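Local coordinates for protein glutathione S-transferase (Rhodospirillum rubrum F11, PDB 4O7H) that probably catalyses the conjugation of glutathione to electrophilic substrates, using a thioredoxin-like N-terminal domain and a helical C-terminal domain, at residues Glu108-Val111 with Arg112-Leu116; Arg37-Ser40 with Phe41-Met44; Ala187-Trp190 with Tyr191-Val194. All blocks are in the same frame, centred on the assembly; numbering follows the deposited sequence.

Interaction 1: residues Glu108-Val111 with Arg112-Leu116; sequences EPLV and REKLL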
ATOM      1  N   GLU A 108       2.199  13.176  -0.485  1.00 15.49           N
ATOM      2  CA  GLU A 108       3.293  13.172  -1.443  1.00 17.91           C
ATOM      3  C   GLU A 108       3.602  14.551  -1.985  1.00 17.37           C
ATOM      4  O   GLU A 108       4.738  14.964  -1.877  1.00 17.18           O
ATOM      5  CB  GLU A 108       3.047  12.217  -2.609  1.00 19.87           C
ATOM      6  CG  GLU A 108       3.422  10.811  -2.268  1.00 23.29           C
ATOM      7  CD  GLU A 108       3.348   9.845  -3.450  1.00 26.74           C
ATOM      8  OE1 GLU A 108       2.888  10.223  -4.536  1.00 28.67           O
ATOM      9  OE2 GLU A 108       3.739   8.699  -3.236  1.00 30.94           O
ATOM     10  N   PRO A 109       2.606  15.256  -2.542  1.00 17.22           N
ATOM     11  CA  PRO A 109       2.992  16.572  -3.060  1.00 19.70           C
ATOM     12  C   PRO A 109       3.435  17.564  -1.975  1.00 19.57           C
ATOM     13  O   PRO A 109       4.419  18.271  -2.142  1.00 19.76           O
ATOM     14  CB  PRO A 109       1.750  17.048  -3.750  1.00 19.66           C
ATOM     15  CG  PRO A 109       0.611  16.257  -3.201  1.00 20.25           C
ATOM     16  CD  PRO A 109       1.238  14.919  -2.925  1.00 19.06           C
ATOM     17  N   LEU A 110       2.761  17.611  -0.841  1.00 17.85           N
ATOM     18  CA  LEU A 110       3.123  18.666   0.136  1.00 17.38           C
ATOM     19  C   LEU A 110       4.436  18.370   0.823  1.00 17.88           C
ATOM     20  O   LEU A 110       5.239  19.249   1.068  1.00 19.07           O
ATOM     21  CB  LEU A 110       1.990  18.898   1.111  1.00 17.48           C
ATOM     22  CG  LEU A 110       0.724  19.523   0.514  1.00 17.74           C
ATOM     23  CD1 LEU A 110      -0.448  19.553   1.459  1.00 18.52           C
ATOM     24  CD2 LEU A 110       0.950  20.968   0.013  1.00 19.91           C
ATOM     25  N   VAL A 111       4.651  17.120   1.211  1.00 17.38           N
ATOM     26  CA  VAL A 111       5.897  16.768   1.851  1.00 16.13           C
ATOM     27  C   VAL A 111       7.099  16.961   0.904  1.00 17.81           C
ATOM     28  O   VAL A 111       8.134  17.490   1.304  1.00 17.67           O
ATOM     29  CB  VAL A 111       5.885  15.324   2.434  1.00 17.37           C
ATOM     30  CG1 VAL A 111       7.253  14.889   2.894  1.00 16.25           C
ATOM     31  CG2 VAL A 111       4.897  15.267   3.550  1.00 17.33           C
ATOM     32  N   ARG A 112       6.925  16.550  -0.344  1.00 18.77           N
ATOM     33  CA  ARG A 112       8.019  16.609  -1.291  1.00 21.32           C
ATOM     34  C   ARG A 112       8.364  18.102  -1.492  1.00 20.95           C
ATOM     35  O   ARG A 112       9.517  18.502  -1.352  1.00 23.44           O
ATOM     36  CB  ARG A 112       7.652  15.964  -2.634  1.00 22.74           C
ATOM     37  CG  ARG A 112       8.832  15.919  -3.608  1.00 25.98           C
ATOM     38  CD  ARG A 112       8.405  15.431  -4.986  1.00 25.76           C
ATOM     39  NE  ARG A 112       7.297  16.202  -5.505  1.00 28.89           N
ATOM     40  CZ  ARG A 112       6.083  15.734  -5.737  1.00 27.86           C
ATOM     41  NH1 ARG A 112       5.787  14.444  -5.494  1.00 28.16           N
ATOM     42  NH2 ARG A 112       5.152  16.572  -6.184  1.00 29.61           N
ATOM     43  N   GLU A 113       7.341  18.876  -1.814  1.00 23.30           N
ATOM     44  CA  GLU A 113       7.536  20.252  -2.262  1.00 23.44           C
ATOM     45  C   GLU A 113       7.922  21.190  -1.138  1.00 27.32           C
ATOM     46  O   GLU A 113       8.767  22.084  -1.324  1.00 28.14           O
ATOM     47  CB  GLU A 113       6.299  20.766  -2.988  1.00 23.89           C
ATOM     48  CG  GLU A 113       5.916  19.968  -4.235  1.00 25.80           C
ATOM     49  CD  GLU A 113       7.046  19.857  -5.236  1.00 27.17           C
ATOM     50  OE1 GLU A 113       7.809  20.848  -5.409  1.00 29.41           O
ATOM     51  OE2 GLU A 113       7.190  18.786  -5.859  1.00 29.43           O
ATOM     52  N   LYS A 114       7.348  20.997   0.038  1.00 24.53           N
ATOM     53  CA  LYS A 114       7.588  21.931   1.142  1.00 24.11           C
ATOM     54  C   LYS A 114       8.570  21.488   2.192  1.00 23.68           C
ATOM     55  O   LYS A 114       9.116  22.324   2.930  1.00 22.76           O
ATOM     56  CB  LYS A 114       6.264  22.282   1.802  1.00 25.03           C
ATOM     57  CG  LYS A 114       5.380  23.001   0.807  1.00 27.93           C
ATOM     58  CD  LYS A 114       4.143  23.538   1.440  1.00 29.35           C
ATOM     59  CE  LYS A 114       4.463  24.695   2.355  1.00 29.45           C
ATOM     60  NZ  LYS A 114       3.185  25.330   2.763  1.00 29.34           N
ATOM     61  N   LEU A 115       8.802  20.177   2.307  1.00 19.48           N
ATOM     62  CA  LEU A 115       9.662  19.694   3.323  1.00 19.56           C
ATOM     63  C   LEU A 115      10.923  19.078   2.743  1.00 22.51           C
ATOM     64  O   LEU A 115      12.035  19.518   3.082  1.00 23.25           O
ATOM     65  CB  LEU A 115       8.921  18.701   4.216  1.00 18.90           C
ATOM     66  CG  LEU A 115       7.692  19.286   4.888  1.00 18.39           C
ATOM     67  CD1 LEU A 115       7.041  18.254   5.796  1.00 18.52           C
ATOM     68  CD2 LEU A 115       8.055  20.552   5.675  1.00 18.56           C
ATOM     69  N   LEU A 116      10.783  18.062   1.899  1.00 22.23           N
ATOM     70  CA  LEU A 116      11.949  17.366   1.393  1.00 24.39           C
ATOM     71  C   LEU A 116      12.825  18.322   0.580  1.00 25.73           C
ATOM     72  O   LEU A 116      14.028  18.310   0.733  1.00 25.19           O
ATOM     73  CB  LEU A 116      11.576  16.137   0.537  1.00 24.90           C
ATOM     74  CG  LEU A 116      12.840  15.410   0.026  1.00 26.68           C
ATOM     75  CD1 LEU A 116      13.704  14.880   1.165  1.00 26.95           C
ATOM     76  CD2 LEU A 116      12.488  14.297  -0.950  1.00 27.38           C
TER
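Val-111 O is gripped by two backbone N-H groups of the next turn, Leu-116 N at 2.8 Å and Leu-115 N at 2.9 Å. The first bond is nearly straight (N-H...O 170°), whereas the second donor comes in above the carbonyl plane, and this fork marks where helix 85-119 widens into a pi-type turn. Just before it, Arg-112 N, Glu-113 N and Lys-114 N bond in the ordinary i to i+4 pattern to the O atoms of Glu-108, Pro-109 and Leu-110. The guanidinium of Arg-112 lays one face over Glu-108 O and Pro-109 CA, with NH2 3.8 Å from the latter. A bend at chi3 (54°) folds the chain back, and Arg-112 NE meets Glu-113 OE2 at 2.6 Å, within the guanidinium plane. Farther out, Gln-129 of helix 127-150 takes NH2, while Lys-117 and the backbone N of Asp-126 hold Glu-113 OE1. A leucine in place of Arg-112 would probably leave Glu-113 OE2 without its salt-bridge partner and break the link to Gln-129. The ion pair and the bond to Gln-129 hold the guanidinium with a face over the preceding turn, and its positive charge is likely to favour the ionised form of Glu-113.

Interaction 2: residues Arg37-Ser40 with Phe41-Met44; sequences RNES and FLAM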
ATOM      1  N   ARG A  37      22.346   7.818  -0.617  1.00 34.75           N
ATOM      2  CA  ARG A  37      22.594   6.401  -0.883  1.00 34.44           C
ATOM      3  C   ARG A  37      23.544   5.818   0.170  1.00 31.47           C
ATOM      4  O   ARG A  37      24.508   6.451   0.589  1.00 33.41           O
ATOM      5  CB  ARG A  37      23.123   6.204  -2.317  1.00 36.46           C
ATOM      6  N   ASN A  38      23.204   4.625   0.669  1.00 28.94           N
ATOM      7  CA  ASN A  38      23.969   3.963   1.727  1.00 26.42           C
ATOM      8  C   ASN A  38      23.886   2.472   1.449  1.00 25.15           C
ATOM      9  O   ASN A  38      22.836   1.830   1.631  1.00 20.21           O
ATOM     10  CB  ASN A  38      23.399   4.299   3.100  1.00 24.87           C
ATOM     11  CG  ASN A  38      23.995   3.488   4.237  1.00 25.10           C
ATOM     12  OD1 ASN A  38      24.832   2.602   4.050  1.00 25.65           O
ATOM     13  ND2 ASN A  38      23.541   3.779   5.446  1.00 23.53           N
ATOM     14  N   GLU A  39      24.973   1.917   0.918  1.00 25.18           N
ATOM     15  CA  GLU A  39      24.914   0.550   0.445  1.00 24.62           C
ATOM     16  C   GLU A  39      24.616  -0.401   1.586  1.00 19.28           C
ATOM     17  O   GLU A  39      24.026  -1.428   1.350  1.00 17.67           O
ATOM     18  CB  GLU A  39      26.220   0.121  -0.268  1.00 29.44           C
ATOM     19  CG  GLU A  39      26.516   0.888  -1.551  1.00 35.97           C
ATOM     20  CD  GLU A  39      25.894   0.301  -2.819  1.00 40.90           C
ATOM     21  OE1 GLU A  39      24.979  -0.549  -2.757  1.00 38.64           O
ATOM     22  OE2 GLU A  39      26.351   0.699  -3.923  1.00 48.15           O
ATOM     23  N   SER A  40      25.042  -0.101   2.802  1.00 18.24           N
ATOM     24  CA  SER A  40      24.775  -1.001   3.928  1.00 18.29           C
ATOM     25  C   SER A  40      23.246  -1.022   4.239  1.00 15.83           C
ATOM     26  O   SER A  40      22.680  -2.061   4.590  1.00 15.49           O
ATOM     27  CB  SER A  40      25.575  -0.627   5.158  1.00 21.59           C
ATOM     28  OG  SER A  40      26.967  -0.879   4.924  1.00 24.06           O
ATOM     29  N   PHE A  41      22.617   0.128   4.119  1.00 15.74           N
ATOM     30  CA  PHE A  41      21.161   0.207   4.367  1.00 14.39           C
ATOM     31  C   PHE A  41      20.405  -0.544   3.280  1.00 15.21           C
ATOM     32  O   PHE A  41      19.500  -1.310   3.581  1.00 13.65           O
ATOM     33  CB  PHE A  41      20.679   1.654   4.486  1.00 13.90           C
ATOM     34  CG  PHE A  41      19.222   1.774   4.809  1.00 12.87           C
ATOM     35  CD1 PHE A  41      18.791   1.727   6.092  1.00 13.77           C
ATOM     36  CD2 PHE A  41      18.284   1.930   3.806  1.00 13.28           C
ATOM     37  CE1 PHE A  41      17.445   1.793   6.388  1.00 13.88           C
ATOM     38  CE2 PHE A  41      16.930   2.032   4.109  1.00 13.24           C
ATOM     39  CZ  PHE A  41      16.522   1.899   5.380  1.00 13.53           C
ATOM     40  N   LEU A  42      20.820  -0.359   2.027  1.00 16.45           N
ATOM     41  CA  LEU A  42      20.240  -1.064   0.904  1.00 17.42           C
ATOM     42  C   LEU A  42      20.403  -2.556   1.036  1.00 16.20           C
ATOM     43  O   LEU A  42      19.531  -3.327   0.649  1.00 16.30           O
ATOM     44  CB  LEU A  42      20.908  -0.626  -0.419  1.00 20.11           C
ATOM     45  CG  LEU A  42      20.359   0.620  -1.060  1.00 23.11           C
ATOM     46  CD1 LEU A  42      21.197   0.964  -2.295  1.00 25.63           C
ATOM     47  CD2 LEU A  42      18.896   0.435  -1.450  1.00 21.68           C
ATOM     48  N   ALA A  43      21.553  -3.000   1.578  1.00 15.11           N
ATOM     49  CA  ALA A  43      21.753  -4.411   1.801  1.00 15.42           C
ATOM     50  C   ALA A  43      20.722  -4.966   2.759  1.00 16.33           C
ATOM     51  O   ALA A  43      20.283  -6.076   2.599  1.00 17.49           O
ATOM     52  CB  ALA A  43      23.168  -4.712   2.328  1.00 17.93           C
ATOM     53  N   MET A  44      20.350  -4.182   3.764  1.00 14.59           N
ATOM     54  CA  MET A  44      19.348  -4.607   4.734  1.00 14.89           C
ATOM     55  C   MET A  44      17.906  -4.543   4.170  1.00 14.53           C
ATOM     56  O   MET A  44      17.098  -5.460   4.406  1.00 14.65           O
ATOM     57  CB  MET A  44      19.456  -3.703   5.961  1.00 14.98           C
ATOM     58  CG  MET A  44      18.399  -3.949   6.996  1.00 14.34           C
ATOM     59  SD  MET A  44      18.569  -2.888   8.429  1.00 15.30           S
ATOM     60  CE  MET A  44      18.296  -1.318   7.725  1.00 14.78           C
TER
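The chain passes from an extended Asn-38 straight into the first turn of helix 39-44, where Asn-38 O receives Leu-42 N at 3.0 Å in a nearly straight bond, and Glu-39 O and Ser-40 O then take Ala-43 N and Met-44 N. Asn-38 is the N-cap. Its CG stands anti to the backbone N (chi1 171°), which swings the amide back over the start of the helix and sets OD1 before two N-H groups of the first turn. Both capping bonds are weak: Ser-40 N lies 3.0 Å from Asn-38 OD1 but at a bent angle of 127°, and Phe-41 N is straighter yet longer, 3.3 Å from the same oxygen. The amide's ND2 is bonded to Glu-32, so the flip of the group is settled by an acceptor on one side and donors on the other.

Asn-38 and Phe-41 cross at about a right angle, Asn-38 ND2 coming to 3.7 Å from Phe-41 CB, with the amide and ring planes 43° apart. The ring itself runs away from the cap. The carboxylate of Glu-39, bent round at chi2, brings Glu-39 OE1 to 4.1 Å from Leu-42 CD1, a loose polar-apolar touch at the surface. Within the thioredoxin-like domain, Phe-41 is the buried residue of this short helix: its side chain packs on Val-50 and Thr-34 and, together with Met-44, on Val-52 of strand 52-54, while Met-44 also reaches Val-54.

Interaction 3: residues Ala187-Trp190 with Tyr191-Val194; sequences AKEW and YALV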
ATOM      1  N   ALA A 187     -12.977  16.958  12.786  1.00 13.42           N
ATOM      2  CA  ALA A 187     -11.625  16.367  12.500  1.00 12.11           C
ATOM      3  C   ALA A 187     -10.551  16.976  13.377  1.00 12.34           C
ATOM      4  O   ALA A 187      -9.690  16.258  13.909  1.00 11.56           O
ATOM      5  CB  ALA A 187     -11.205  16.543  11.038  1.00 11.65           C
ATOM      6  N   LYS A 188     -10.616  18.297  13.569  1.00 12.64           N
ATOM      7  CA  LYS A 188      -9.673  18.944  14.460  1.00 13.68           C
ATOM      8  C   LYS A 188      -9.706  18.381  15.882  1.00 13.33           C
ATOM      9  O   LYS A 188      -8.650  18.102  16.516  1.00 11.33           O
ATOM     10  CB  LYS A 188      -9.976  20.448  14.494  1.00 13.65           C
ATOM     11  CG  LYS A 188      -8.920  21.217  15.274  1.00 15.36           C
ATOM     12  CD  LYS A 188      -9.281  22.680  15.466  1.00 17.68           C
ATOM     13  CE  LYS A 188      -8.375  23.243  16.549  1.00 22.17           C
ATOM     14  NZ  LYS A 188      -8.681  24.667  16.876  1.00 26.14           N
ATOM     15  N   GLU A 189     -10.908  18.189  16.403  1.00 14.37           N
ATOM     16  CA  GLU A 189     -11.051  17.632  17.741  1.00 15.23           C
ATOM     17  C   GLU A 189     -10.501  16.225  17.852  1.00 13.45           C
ATOM     18  O   GLU A 189      -9.907  15.887  18.837  1.00 13.55           O
ATOM     19  CB  GLU A 189     -12.503  17.700  18.229  1.00 20.14           C
ATOM     20  CG  GLU A 189     -12.863  19.125  18.669  1.00 25.15           C
ATOM     21  CD  GLU A 189     -11.710  19.843  19.421  1.00 32.08           C
ATOM     22  OE1 GLU A 189     -11.314  19.400  20.556  1.00 33.31           O
ATOM     23  OE2 GLU A 189     -11.149  20.854  18.864  1.00 36.11           O
ATOM     24  N   TRP A 190     -10.740  15.407  16.829  1.00 11.42           N
ATOM     25  CA  TRP A 190     -10.218  14.054  16.792  1.00 11.24           C
ATOM     26  C   TRP A 190      -8.697  14.069  16.769  1.00 10.84           C
ATOM     27  O   TRP A 190      -8.036  13.325  17.506  1.00 11.32           O
ATOM     28  CB  TRP A 190     -10.811  13.284  15.595  1.00 11.40           C
ATOM     29  CG  TRP A 190      -9.914  12.086  15.180  1.00 11.09           C
ATOM     30  CD1 TRP A 190      -9.934  10.860  15.681  1.00 11.50           C
ATOM     31  CD2 TRP A 190      -8.901  12.095  14.175  1.00 11.35           C
ATOM     32  NE1 TRP A 190      -9.009  10.056  15.062  1.00 11.09           N
ATOM     33  CE2 TRP A 190      -8.336  10.815  14.140  1.00 10.93           C
ATOM     34  CE3 TRP A 190      -8.405  13.075  13.331  1.00 11.35           C
ATOM     35  CZ2 TRP A 190      -7.277  10.503  13.300  1.00 11.18           C
ATOM     36  CZ3 TRP A 190      -7.347  12.789  12.516  1.00 11.39           C
ATOM     37  CH2 TRP A 190      -6.799  11.500  12.485  1.00 10.19           C
ATOM     38  N   TYR A 191      -8.115  14.957  15.965  1.00 10.76           N
ATOM     39  CA  TYR A 191      -6.649  15.025  15.891  1.00 10.72           C
ATOM     40  C   TYR A 191      -6.071  15.476  17.215  1.00 11.12           C
ATOM     41  O   TYR A 191      -5.049  15.012  17.635  1.00 10.47           O
ATOM     42  CB  TYR A 191      -6.179  15.915  14.751  1.00 10.87           C
ATOM     43  CG  TYR A 191      -4.669  15.981  14.570  1.00  9.42           C
ATOM     44  CD1 TYR A 191      -3.977  14.934  13.989  1.00  9.76           C
ATOM     45  CD2 TYR A 191      -3.948  17.025  15.063  1.00  9.98           C
ATOM     46  CE1 TYR A 191      -2.610  14.987  13.837  1.00  9.70           C
ATOM     47  CE2 TYR A 191      -2.589  17.097  14.906  1.00 10.03           C
ATOM     48  CZ  TYR A 191      -1.915  16.067  14.286  1.00 10.06           C
ATOM     49  OH  TYR A 191      -0.520  16.135  14.147  1.00  9.06           O
ATOM     50  N   ALA A 192      -6.726  16.415  17.877  1.00 11.74           N
ATOM     51  CA  ALA A 192      -6.259  16.842  19.196  1.00 12.08           C
ATOM     52  C   ALA A 192      -6.213  15.715  20.187  1.00 12.47           C
ATOM     53  O   ALA A 192      -5.317  15.674  21.021  1.00 13.21           O
ATOM     54  CB  ALA A 192      -7.181  17.964  19.694  1.00 12.18           C
ATOM     55  N   LEU A 193      -7.192  14.813  20.108  1.00 12.41           N
ATOM     56  CA  LEU A 193      -7.180  13.642  20.958  1.00 13.39           C
ATOM     57  C   LEU A 193      -6.020  12.715  20.645  1.00 13.06           C
ATOM     58  O   LEU A 193      -5.298  12.270  21.578  1.00 15.73           O
ATOM     59  CB  LEU A 193      -8.462  12.869  20.874  1.00 15.66           C
ATOM     60  CG  LEU A 193      -9.711  13.460  21.489  1.00 18.03           C
ATOM     61  CD1 LEU A 193     -10.847  12.497  21.146  1.00 18.83           C
ATOM     62  CD2 LEU A 193      -9.508  13.576  22.981  1.00 19.87           C
ATOM     63  N   VAL A 194      -5.733  12.512  19.357  1.00 11.42           N
ATOM     64  CA  VAL A 194      -4.617  11.611  19.045  1.00 10.26           C
ATOM     65  C   VAL A 194      -3.290  12.245  19.423  1.00 10.59           C
ATOM     66  O   VAL A 194      -2.402  11.579  19.978  1.00 10.99           O
ATOM     67  CB  VAL A 194      -4.625  11.177  17.555  1.00 10.48           C
ATOM     68  CG1 VAL A 194      -3.400  10.299  17.275  1.00 10.84           C
ATOM     69  CG2 VAL A 194      -5.933  10.453  17.225  1.00 10.31           C
TER
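Ala-187 O accepts Tyr-191 N at 2.9 Å, nearly in line with the carbonyl, and Lys-188 O takes Ala-192 N at the same length. Two longer bonds follow, from Leu-193 N to Glu-189 O and from Val-194 N to Trp-190 O, the last with its donor in the carbonyl plane. On this regular frame the indole of Trp-190 does most of the side-chain work. A chi1 of 158°, some way short of fully trans, leans the indole over the residues that follow.

Val-194, one turn on, sends CG2 over one face of the indole: the Val-194 methyl lies 4.1 Å from the centroid of the Trp-190 five-membered ring and 27° off its normal, a CH-pi contact offset toward the rim near NE1. The valine runs alongside the indole in a common direction. The benzo half instead borders Tyr-191, whose CB is 3.9 Å from Trp-190 CE3, while Trp-190 CZ3 comes to the edge of the phenol ring. The indole N-H is satisfied by Asp-163 of helix 161-175, a bond that should limit rotation of the buried ring, and Tyr-191 stacks on Trp-181. Ala-166 and Leu-170 from helix 161-175, and Ile-144 and Ile-148 from helix 127-150, pack against the same indole. This is the interior of the all-helical C-terminal domain of the glutathione S-transferase fold, where helix 185-195 packs through Trp-190 against helices 127-150 and 161-175.

How the interactions relate
All three are local contacts along a helix, the second at its start, and they show how one backbone pattern is finished differently according to its surroundings. Interaction 3 is buried, and its side chains answer mainly with aromatic and CH-pi contacts. Interaction 1 is partly buried and mixes apolar residues with an ion pair at a widened turn. Interaction 2 lies at the surface of the other domain and depends on a polar cap at a helix start. Interactions 1 and 3 share neighbours, since both pack on helices 127-150 and 161-175, yet their centres are 23 Å apart. Interactions 2 and 3, with centres 38 Å apart, fall on opposite sides of the chain's centre.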